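Local coordinates for protein nicking enzyme (Staphylococcus aureus, PDB 4HT4) that probably nicks and rejoins plasmid DNA as a conjugative relaxase, helping antibiotic-resistance plasmids pass between Staphylococcus aureus cells, at residues A[23-28]-A[120-125]; A[83-88]-A[130-135]. The protein carries 1 engineered substitution. All blocks are in the same frame, centred on the assembly; numbering follows the deposited sequence.

Interaction 1 of 2, residues A[23-28]-A[120-125]. Engineered in segment 23-28: Phe-24 (natural residue Tyr). With NI (nickel (II) ion), chain C.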
ATOM      1  N   ALA A  23      -2.125   7.083  -9.422  1.00 69.49           N
ATOM      2  CA  ALA A  23      -2.705   7.066 -10.759  1.00 75.08           C
ATOM      3  C   ALA A  23      -2.068   5.974 -11.611  1.00 69.84           C
ATOM      4  O   ALA A  23      -2.749   5.296 -12.380  1.00 76.07           O
ATOM      5  CB  ALA A  23      -2.538   8.420 -11.425  1.00 79.16           C
ATOM      6  N   PHE A  24      -0.757   5.813 -11.468  1.00 70.82           N
ATOM      7  CA  PHE A  24      -0.018   4.815 -12.230  1.00 73.54           C
ATOM      8  C   PHE A  24      -0.421   3.399 -11.832  1.00 73.82           C
ATOM      9  O   PHE A  24      -0.500   2.506 -12.677  1.00 76.61           O
ATOM     10  CB  PHE A  24       1.487   5.009 -12.031  1.00 66.41           C
ATOM     11  CG  PHE A  24       2.335   4.038 -12.804  1.00 84.75           C
ATOM     12  CD1 PHE A  24       2.637   4.269 -14.134  1.00 84.95           C
ATOM     13  CD2 PHE A  24       2.840   2.900 -12.195  1.00 82.91           C
ATOM     14  CE1 PHE A  24       3.421   3.380 -14.847  1.00 80.45           C
ATOM     15  CE2 PHE A  24       3.624   2.007 -12.903  1.00 70.86           C
ATOM     16  CZ  PHE A  24       3.915   2.248 -14.230  1.00 63.39           C
ATOM     17  N   ASN A  25      -0.675   3.199 -10.544  1.00 69.30           N
ATOM     18  CA  ASN A  25      -1.007   1.877 -10.028  1.00 73.31           C
ATOM     19  C   ASN A  25      -2.478   1.516 -10.205  1.00 75.07           C
ATOM     20  O   ASN A  25      -2.814   0.353 -10.422  1.00 86.09           O
ATOM     21  CB  ASN A  25      -0.608   1.762  -8.554  1.00 71.34           C
ATOM     22  CG  ASN A  25       0.892   1.839  -8.348  1.00 60.73           C
ATOM     23  OD1 ASN A  25       1.647   2.106  -9.282  1.00 65.57           O
ATOM     24  ND2 ASN A  25       1.330   1.610  -7.115  1.00 54.51           N
ATOM     25  N   SER A  26      -3.352   2.513 -10.110  1.00 66.91           N
ATOM     26  CA  SER A  26      -4.788   2.279 -10.220  1.00 71.94           C
ATOM     27  C   SER A  26      -5.290   2.468 -11.646  1.00 71.77           C
ATOM     28  O   SER A  26      -6.469   2.242 -11.926  1.00 65.25           O
ATOM     29  CB  SER A  26      -5.558   3.206  -9.279  1.00 79.89           C
ATOM     30  OG  SER A  26      -5.295   4.567  -9.576  1.00 72.06           O
ATOM     31  N   ALA A  27      -4.388   2.876 -12.536  1.00 73.49           N
ATOM     32  CA  ALA A  27      -4.726   3.145 -13.932  1.00 84.17           C
ATOM     33  C   ALA A  27      -5.886   4.129 -14.047  1.00 83.80           C
ATOM     34  O   ALA A  27      -6.867   3.869 -14.745  1.00 84.28           O
ATOM     35  CB  ALA A  27      -5.043   1.849 -14.672  1.00 72.69           C
ATOM     36  N   SER A  28      -5.764   5.259 -13.357  1.00 74.51           N
ATOM     37  CA  SER A  28      -6.825   6.258 -13.333  1.00 82.17           C
ATOM     38  C   SER A  28      -6.273   7.667 -13.524  1.00 88.17           C
ATOM     39  O   SER A  28      -5.059   7.871 -13.549  1.00 85.82           O
ATOM     40  CB  SER A  28      -7.606   6.173 -12.021  1.00 74.81           C
ATOM     41  OG  SER A  28      -6.752   6.353 -10.905  1.00 66.71           O
ATOM     42  N   ASN A 120      -3.748  -1.907  -5.048  1.00 61.36           N
ATOM     43  CA  ASN A 120      -3.894  -2.092  -6.486  1.00 65.75           C
ATOM     44  C   ASN A 120      -3.210  -3.373  -6.948  1.00 70.43           C
ATOM     45  O   ASN A 120      -2.017  -3.568  -6.715  1.00 68.75           O
ATOM     46  CB  ASN A 120      -3.329  -0.894  -7.248  1.00 75.44           C
ATOM     47  CG  ASN A 120      -3.925   0.421  -6.793  1.00 68.94           C
ATOM     48  OD1 ASN A 120      -3.300   1.173  -6.047  1.00 62.24           O
ATOM     49  ND2 ASN A 120      -5.146   0.701  -7.232  1.00 63.21           N
ATOM     50  N   ILE A 121      -3.970  -4.241  -7.602  1.00 71.58           N
ATOM     51  CA  ILE A 121      -3.442  -5.521  -8.060  1.00 66.52           C
ATOM     52  C   ILE A 121      -3.124  -5.506  -9.553  1.00 71.44           C
ATOM     53  O   ILE A 121      -3.981  -5.183 -10.377  1.00 71.09           O
ATOM     54  CB  ILE A 121      -4.418  -6.666  -7.762  1.00 64.42           C
ATOM     55  CG1 ILE A 121      -4.741  -6.710  -6.269  1.00 69.39           C
ATOM     56  CG2 ILE A 121      -3.836  -7.991  -8.222  1.00 68.12           C
ATOM     57  CD1 ILE A 121      -5.692  -7.814  -5.886  1.00 63.26           C
ATOM     58  N   HIS A 122      -1.889  -5.864  -9.889  1.00 70.97           N
ATOM     59  CA  HIS A 122      -1.440  -5.871 -11.276  1.00 74.64           C
ATOM     60  C   HIS A 122      -1.451  -7.262 -11.888  1.00 79.10           C
ATOM     61  O   HIS A 122      -1.368  -8.263 -11.178  1.00 64.13           O
ATOM     62  CB  HIS A 122      -0.024  -5.312 -11.378  1.00 71.74           C
ATOM     63  CG  HIS A 122       0.054  -3.824 -11.263  1.00 70.85           C
ATOM     64  ND1 HIS A 122       1.249  -3.138 -11.295  1.00 62.23           N
ATOM     65  CD2 HIS A 122      -0.916  -2.889 -11.119  1.00 71.62           C
ATOM     66  CE1 HIS A 122       1.010  -1.842 -11.181  1.00 76.82           C
ATOM     67  NE2 HIS A 122      -0.293  -1.667 -11.068  1.00 69.85           N
ATOM     68  N   LYS A 123      -1.537  -7.285 -13.217  1.00 80.15           N
ATOM     69  CA  LYS A 123      -1.411  -8.484 -14.054  1.00 78.02           C
ATOM     70  C   LYS A 123      -1.781  -9.838 -13.442  1.00 78.32           C
ATOM     71  O   LYS A 123      -0.928 -10.712 -13.288  1.00 67.57           O
ATOM     72  CB  LYS A 123      -0.014  -8.555 -14.689  1.00 74.39           C
ATOM     73  CG  LYS A 123       1.139  -8.347 -13.719  1.00 69.98           C
ATOM     74  CD  LYS A 123       2.482  -8.530 -14.409  1.00 75.08           C
ATOM     75  CE  LYS A 123       2.685  -7.521 -15.526  1.00 64.55           C
ATOM     76  NZ  LYS A 123       4.011  -7.691 -16.181  1.00 64.18           N
ATOM     77  N   ILE A 124      -3.056 -10.012 -13.111  1.00 81.71           N
ATOM     78  CA  ILE A 124      -3.557 -11.333 -12.764  1.00 79.27           C
ATOM     79  C   ILE A 124      -3.655 -12.112 -14.072  1.00 89.27           C
ATOM     80  O   ILE A 124      -3.562 -11.523 -15.151  1.00100.72           O
ATOM     81  CB  ILE A 124      -4.931 -11.268 -12.073  1.00 75.53           C
ATOM     82  CG1 ILE A 124      -5.010 -10.055 -11.147  1.00 62.64           C
ATOM     83  CG2 ILE A 124      -5.199 -12.542 -11.283  1.00 94.46           C
ATOM     84  CD1 ILE A 124      -6.282 -10.001 -10.332  1.00 60.11           C
ATOM     85  N   ASN A 125      -3.831 -13.429 -13.974  1.00 78.02           N
ATOM     86  CA  ASN A 125      -3.852 -14.310 -15.141  1.00 88.72           C
ATOM     87  C   ASN A 125      -2.523 -14.299 -15.889  1.00 90.36           C
ATOM     88  O   ASN A 125      -2.454 -14.687 -17.055  1.00 97.22           O
ATOM     89  CB  ASN A 125      -5.002 -13.956 -16.091  1.00 87.54           C
ATOM     90  CG  ASN A 125      -6.302 -13.704 -15.362  1.00 88.46           C
ATOM     91  OD1 ASN A 125      -6.590 -14.339 -14.349  1.00 93.65           O
ATOM     92  ND2 ASN A 125      -7.095 -12.767 -15.870  1.00 73.94           N
TER
HETATM   93 NI    NI C 201       3.217  -3.396 -10.963  0.99 67.62          NI
HETATM   94  O   HOH W   1       5.105  -3.895 -11.169  1.00 71.29           O
HETATM   95  O   HOH W   2       3.214  -1.537 -11.614  0.65 73.56           O
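His-122 lays the NE2 edge of its imidazole against the backbone of Asn-25, near the end of helix 18-26, while ND1 on the same ring binds the nickel ion at 2.0 Å. The NE2-H points to Asn-25 O over 3.3 Å and bends moderately, with an angle of 146° at the hydrogen. The oxygen sits almost in the plane of the ring and is met on a lone pair, at a C=O...N angle of 114°. Histidine suits this place because its two nitrogens can do different work: one gives a lone pair to the metal and the other an N-H to the helix. The two attachments limit how the ring can turn about its bond to CB.

Two residues earlier on strand 117-122, Asn-120 directs its CB at the same carbonyl, 3.4 Å from Asn-25 O, so this oxygen is flanked by two residues of the strand. The small CB of Ser-26 packs beside the Asn-120 side chain. Asn-25 turns its own amide to strand 81-89, where ND2 makes a weak hydrogen bond to Glu-85.

Phe-24, an engineered residue in place of the natural tyrosine, holds CG anti to its backbone N (chi1 -179°). Its ring, which lacks the tyrosine hydroxyl, extends toward the metal's water shell, with CE2 3.8 Å from water 2 and CZ 6.6 Å from the nickel. A helix tyrosine beside a three-histidine metal centre, as in the natural protein, is characteristic of the relaxase active site, where it is probably the nucleophile.

Interaction 2 of 2, residues A[83-88]-A[130-135]. With NI (nickel (II) ion), chain C; nucleotides of chain B.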
ATOM      1  N   ALA A  83       4.617   8.789   1.052  1.00 62.27           N
ATOM      2  CA  ALA A  83       3.982   7.503   1.314  1.00 64.65           C
ATOM      3  C   ALA A  83       4.974   6.347   1.343  1.00 62.49           C
ATOM      4  O   ALA A  83       6.155   6.511   1.035  1.00 57.60           O
ATOM      5  CB  ALA A  83       2.890   7.235   0.286  1.00 54.95           C
ATOM      6  N   ARG A  84       4.473   5.176   1.720  1.00 64.45           N
ATOM      7  CA  ARG A  84       5.255   3.951   1.703  1.00 53.70           C
ATOM      8  C   ARG A  84       4.629   2.970   0.728  1.00 54.04           C
ATOM      9  O   ARG A  84       3.436   2.682   0.811  1.00 62.97           O
ATOM     10  CB  ARG A  84       5.286   3.322   3.094  1.00 60.23           C
ATOM     11  CG  ARG A  84       5.801   1.892   3.110  1.00 69.39           C
ATOM     12  CD  ARG A  84       5.560   1.229   4.456  1.00 52.87           C
ATOM     13  NE  ARG A  84       6.081   2.028   5.560  1.00 64.88           N
ATOM     14  CZ  ARG A  84       7.354   2.032   5.943  1.00 66.78           C
ATOM     15  NH1 ARG A  84       8.242   1.281   5.306  1.00 70.93           N
ATOM     16  NH2 ARG A  84       7.740   2.789   6.958  1.00 65.71           N
ATOM     17  N   GLU A  85       5.427   2.453  -0.198  1.00 49.97           N
ATOM     18  CA  GLU A  85       4.919   1.462  -1.135  1.00 58.00           C
ATOM     19  C   GLU A  85       5.397   0.061  -0.780  1.00 65.93           C
ATOM     20  O   GLU A  85       6.596  -0.183  -0.635  1.00 63.28           O
ATOM     21  CB  GLU A  85       5.316   1.798  -2.572  1.00 60.77           C
ATOM     22  CG  GLU A  85       4.714   0.844  -3.593  1.00 45.60           C
ATOM     23  CD  GLU A  85       5.083   1.195  -5.020  1.00 63.43           C
ATOM     24  OE1 GLU A  85       6.104   1.883  -5.224  1.00 65.54           O
ATOM     25  OE2 GLU A  85       4.348   0.780  -5.941  1.00 67.34           O
ATOM     26  N   ILE A  86       4.447  -0.856  -0.641  1.00 60.16           N
ATOM     27  CA  ILE A  86       4.760  -2.255  -0.406  1.00 56.52           C
ATOM     28  C   ILE A  86       4.208  -3.106  -1.537  1.00 59.44           C
ATOM     29  O   ILE A  86       2.994  -3.174  -1.733  1.00 64.17           O
ATOM     30  CB  ILE A  86       4.165  -2.755   0.919  1.00 58.50           C
ATOM     31  CG1 ILE A  86       4.816  -2.040   2.101  1.00 59.24           C
ATOM     32  CG2 ILE A  86       4.347  -4.258   1.048  1.00 58.86           C
ATOM     33  CD1 ILE A  86       4.284  -2.487   3.441  1.00 41.79           C
ATOM     34  N   ILE A  87       5.095  -3.746  -2.291  1.00 57.35           N
ATOM     35  CA  ILE A  87       4.647  -4.663  -3.330  1.00 67.80           C
ATOM     36  C   ILE A  87       4.882  -6.105  -2.897  1.00 61.82           C
ATOM     37  O   ILE A  87       5.892  -6.425  -2.267  1.00 66.84           O
ATOM     38  CB  ILE A  87       5.299  -4.378  -4.705  1.00 67.53           C
ATOM     39  CG1 ILE A  87       6.748  -4.865  -4.753  1.00 79.09           C
ATOM     40  CG2 ILE A  87       5.225  -2.896  -5.031  1.00 58.68           C
ATOM     41  CD1 ILE A  87       7.362  -4.801  -6.134  1.00 84.27           C
ATOM     42  N   ILE A  88       3.927  -6.970  -3.215  1.00 61.44           N
ATOM     43  CA  ILE A  88       4.008  -8.369  -2.821  1.00 66.73           C
ATOM     44  C   ILE A  88       3.713  -9.291  -3.994  1.00 63.43           C
ATOM     45  O   ILE A  88       2.838  -9.011  -4.813  1.00 67.48           O
ATOM     46  CB  ILE A  88       3.038  -8.692  -1.666  1.00 58.90           C
ATOM     47  CG1 ILE A  88       1.621  -8.220  -2.007  1.00 49.02           C
ATOM     48  CG2 ILE A  88       3.513  -8.049  -0.375  1.00 58.57           C
ATOM     49  CD1 ILE A  88       0.622  -8.432  -0.891  1.00 38.96           C
ATOM     50  N   HIS A 130       1.214  -9.447  -9.043  1.00 67.31           N
ATOM     51  CA  HIS A 130       1.690  -8.737  -7.862  1.00 66.13           C
ATOM     52  C   HIS A 130       0.686  -7.688  -7.404  1.00 68.22           C
ATOM     53  O   HIS A 130      -0.249  -7.350  -8.130  1.00 81.05           O
ATOM     54  CB  HIS A 130       3.061  -8.100  -8.117  1.00 68.55           C
ATOM     55  CG  HIS A 130       3.065  -7.078  -9.213  1.00 69.83           C
ATOM     56  ND1 HIS A 130       3.406  -7.384 -10.513  1.00 64.96           N
ATOM     57  CD2 HIS A 130       2.790  -5.754  -9.199  1.00 77.36           C
ATOM     58  CE1 HIS A 130       3.331  -6.292 -11.254  1.00 79.06           C
ATOM     59  NE2 HIS A 130       2.959  -5.288 -10.480  1.00 77.72           N
ATOM     60  N   ALA A 131       0.882  -7.179  -6.193  1.00 65.99           N
ATOM     61  CA  ALA A 131      -0.019  -6.182  -5.635  1.00 69.76           C
ATOM     62  C   ALA A 131       0.740  -5.023  -5.003  1.00 65.17           C
ATOM     63  O   ALA A 131       1.535  -5.217  -4.084  1.00 65.18           O
ATOM     64  CB  ALA A 131      -0.944  -6.821  -4.620  1.00 67.20           C
ATOM     65  N   HIS A 132       0.485  -3.817  -5.499  1.00 73.27           N
ATOM     66  CA  HIS A 132       1.098  -2.618  -4.947  1.00 68.66           C
ATOM     67  C   HIS A 132       0.254  -2.081  -3.798  1.00 55.95           C
ATOM     68  O   HIS A 132      -0.973  -2.040  -3.887  1.00 62.07           O
ATOM     69  CB  HIS A 132       1.230  -1.541  -6.023  1.00 58.35           C
ATOM     70  CG  HIS A 132       1.963  -1.993  -7.247  1.00 58.53           C
ATOM     71  ND1 HIS A 132       3.244  -1.581  -7.541  1.00 48.59           N
ATOM     72  CD2 HIS A 132       1.590  -2.814  -8.257  1.00 62.88           C
ATOM     73  CE1 HIS A 132       3.631  -2.131  -8.679  1.00 73.85           C
ATOM     74  NE2 HIS A 132       2.644  -2.882  -9.136  1.00 72.05           N
ATOM     75  N   LEU A 133       0.910  -1.670  -2.720  1.00 48.88           N
ATOM     76  CA  LEU A 133       0.202  -1.115  -1.572  1.00 61.41           C
ATOM     77  C   LEU A 133       0.772   0.237  -1.146  1.00 60.81           C
ATOM     78  O   LEU A 133       1.816   0.303  -0.497  1.00 52.93           O
ATOM     79  CB  LEU A 133       0.224  -2.089  -0.390  1.00 63.20           C
ATOM     80  CG  LEU A 133      -0.666  -3.332  -0.453  1.00 66.70           C
ATOM     81  CD1 LEU A 133      -0.029  -4.437  -1.281  1.00 60.93           C
ATOM     82  CD2 LEU A 133      -0.977  -3.825   0.950  1.00 55.18           C
ATOM     83  N   LEU A 134       0.083   1.311  -1.520  1.00 58.86           N
ATOM     84  CA  LEU A 134       0.464   2.653  -1.093  1.00 64.38           C
ATOM     85  C   LEU A 134      -0.105   2.958   0.286  1.00 61.67           C
ATOM     86  O   LEU A 134      -1.321   3.009   0.471  1.00 53.08           O
ATOM     87  CB  LEU A 134      -0.017   3.702  -2.096  1.00 68.02           C
ATOM     88  CG  LEU A 134       0.999   4.185  -3.129  1.00 61.07           C
ATOM     89  CD1 LEU A 134       0.381   5.247  -4.020  1.00 50.52           C
ATOM     90  CD2 LEU A 134       2.237   4.725  -2.437  1.00 60.89           C
ATOM     91  N   CYS A 135       0.785   3.170   1.250  1.00 66.52           N
ATOM     92  CA  CYS A 135       0.380   3.386   2.632  1.00 69.93           C
ATOM     93  C   CYS A 135       0.810   4.760   3.134  1.00 64.64           C
ATOM     94  O   CYS A 135       1.889   5.246   2.794  1.00 64.59           O
ATOM     95  CB  CYS A 135       0.976   2.300   3.525  1.00 67.05           C
ATOM     96  SG  CYS A 135       0.623   0.615   2.978  1.00 73.93           S
TER
HETATM   97 NI    NI C 201       3.217  -3.396 -10.963  0.99 67.62          NI
ATOM     98  P    DT B  20      17.029  -0.065   3.322  1.00 73.61           P
ATOM     99  OP1  DT B  20      18.367   0.038   2.698  1.00 73.28           O
ATOM    100  OP2  DT B  20      15.822  -0.181   2.476  1.00 66.04           O
ATOM    101  O5'  DT B  20      17.032  -1.303   4.327  1.00 84.61           O
ATOM    102  C5'  DT B  20      18.035  -1.400   5.325  1.00 81.42           C
ATOM    103  C4'  DT B  20      17.462  -2.046   6.572  1.00 80.03           C
ATOM    104  O4'  DT B  20      16.362  -1.229   7.047  1.00 79.37           O
ATOM    105  C3'  DT B  20      16.900  -3.447   6.361  1.00 74.31           C
ATOM    106  O3'  DT B  20      17.205  -4.281   7.476  1.00 80.71           O
ATOM    107  C2'  DT B  20      15.399  -3.205   6.249  1.00 76.72           C
ATOM    108  C1'  DT B  20      15.216  -2.034   7.205  1.00 73.95           C
ATOM    109  N1   DT B  20      14.024  -1.203   6.910  1.00 63.14           N
ATOM    110  C2   DT B  20      13.199  -0.832   7.944  1.00 75.53           C
ATOM    111  O2   DT B  20      13.396  -1.150   9.099  1.00 84.15           O
ATOM    112  N3   DT B  20      12.123  -0.068   7.576  1.00 73.44           N
ATOM    113  C4   DT B  20      11.800   0.352   6.303  1.00 76.95           C
ATOM    114  O4   DT B  20      10.812   1.037   6.067  1.00 89.03           O
ATOM    115  C5   DT B  20      12.707  -0.071   5.267  1.00 75.70           C
ATOM    116  C7   DT B  20      12.460   0.324   3.844  1.00 66.29           C
ATOM    117  C6   DT B  20      13.762  -0.818   5.614  1.00 74.36           C
TER
HETATM  118  O   HOH W   1       5.105  -3.895 -11.169  1.00 71.29           O
HETATM  119  O   HOH W   2       3.214  -1.537 -11.614  0.65 73.56           O
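The histidine-hydrophobic-histidine motif of the relaxases lies on strand 130-136, which pairs antiparallel with strand 81-89. The Arg-84/Cys-135, Ile-86/Leu-133 and Ile-88/Ala-131 pairs are hydrogen-bonded, although the Leu-133 N to Ile-86 O bond is weak. Glu-85/Leu-134 and Ile-87/His-132 are the non-hydrogen-bonded pairs between them.

His-130 and His-132 each bind nickel through NE2, at 2.0 Å. On the other side of its ring, His-132 ND1 donates to Glu-85 OE2 over 3.1 Å, nearly straight at 159°. The oxygen lies near the ring plane and is met on its anti side, the donor standing somewhat out of the carboxylate plane. Glu-85 runs alongside the histidine, its CG anti to the backbone N (chi1 -176°), and a long acidic chain suits a position two residues along from the ring it must reach. The bond orients the imidazole and may make it a stronger metal ligand. Ile-87 CG2 packs obliquely against the same ring, 3.5 Å from His-132 ND1.

The opposite face is largely apolar: Ile-88 CG1 meets Ala-131 CB at 3.9 Å, and Ile-88 CD1 touches Leu-133 CD1. At its far end Arg-84 leads away to the DNA, where NH1 donates to O4 of thymine DT20 of chain B over 2.7 Å, at 171°. Strands 5-11 and 117-122 flank the pair within the sheet, and helix 162-182 covers the apolar face through Trp-168 and Trp-172.

In the fold
Interactions 1 and 2 have centres about 11 Å apart and share the nickel ion with its two waters: 23-28/120-125 supplies His-122, and 83-88/130-135 supplies His-130 and His-132. Adjacent strands join them, with probable backbone hydrogen bonds from His-132 N to Asn-120 O and from His-122 N to His-130 O, each 2.8 Å. They also meet where Asn-25 ND2 packs 3.3 Å from His-132 CB, and through Glu-85, the second-shell partner of His-132, to which Asn-25 is weakly bonded. Interaction 1 thus sets the helix against the metal centre, while interaction 2 extends from it to a separate DNA contact, the DT20 O4 of chain B being 19.2 Å from the nickel.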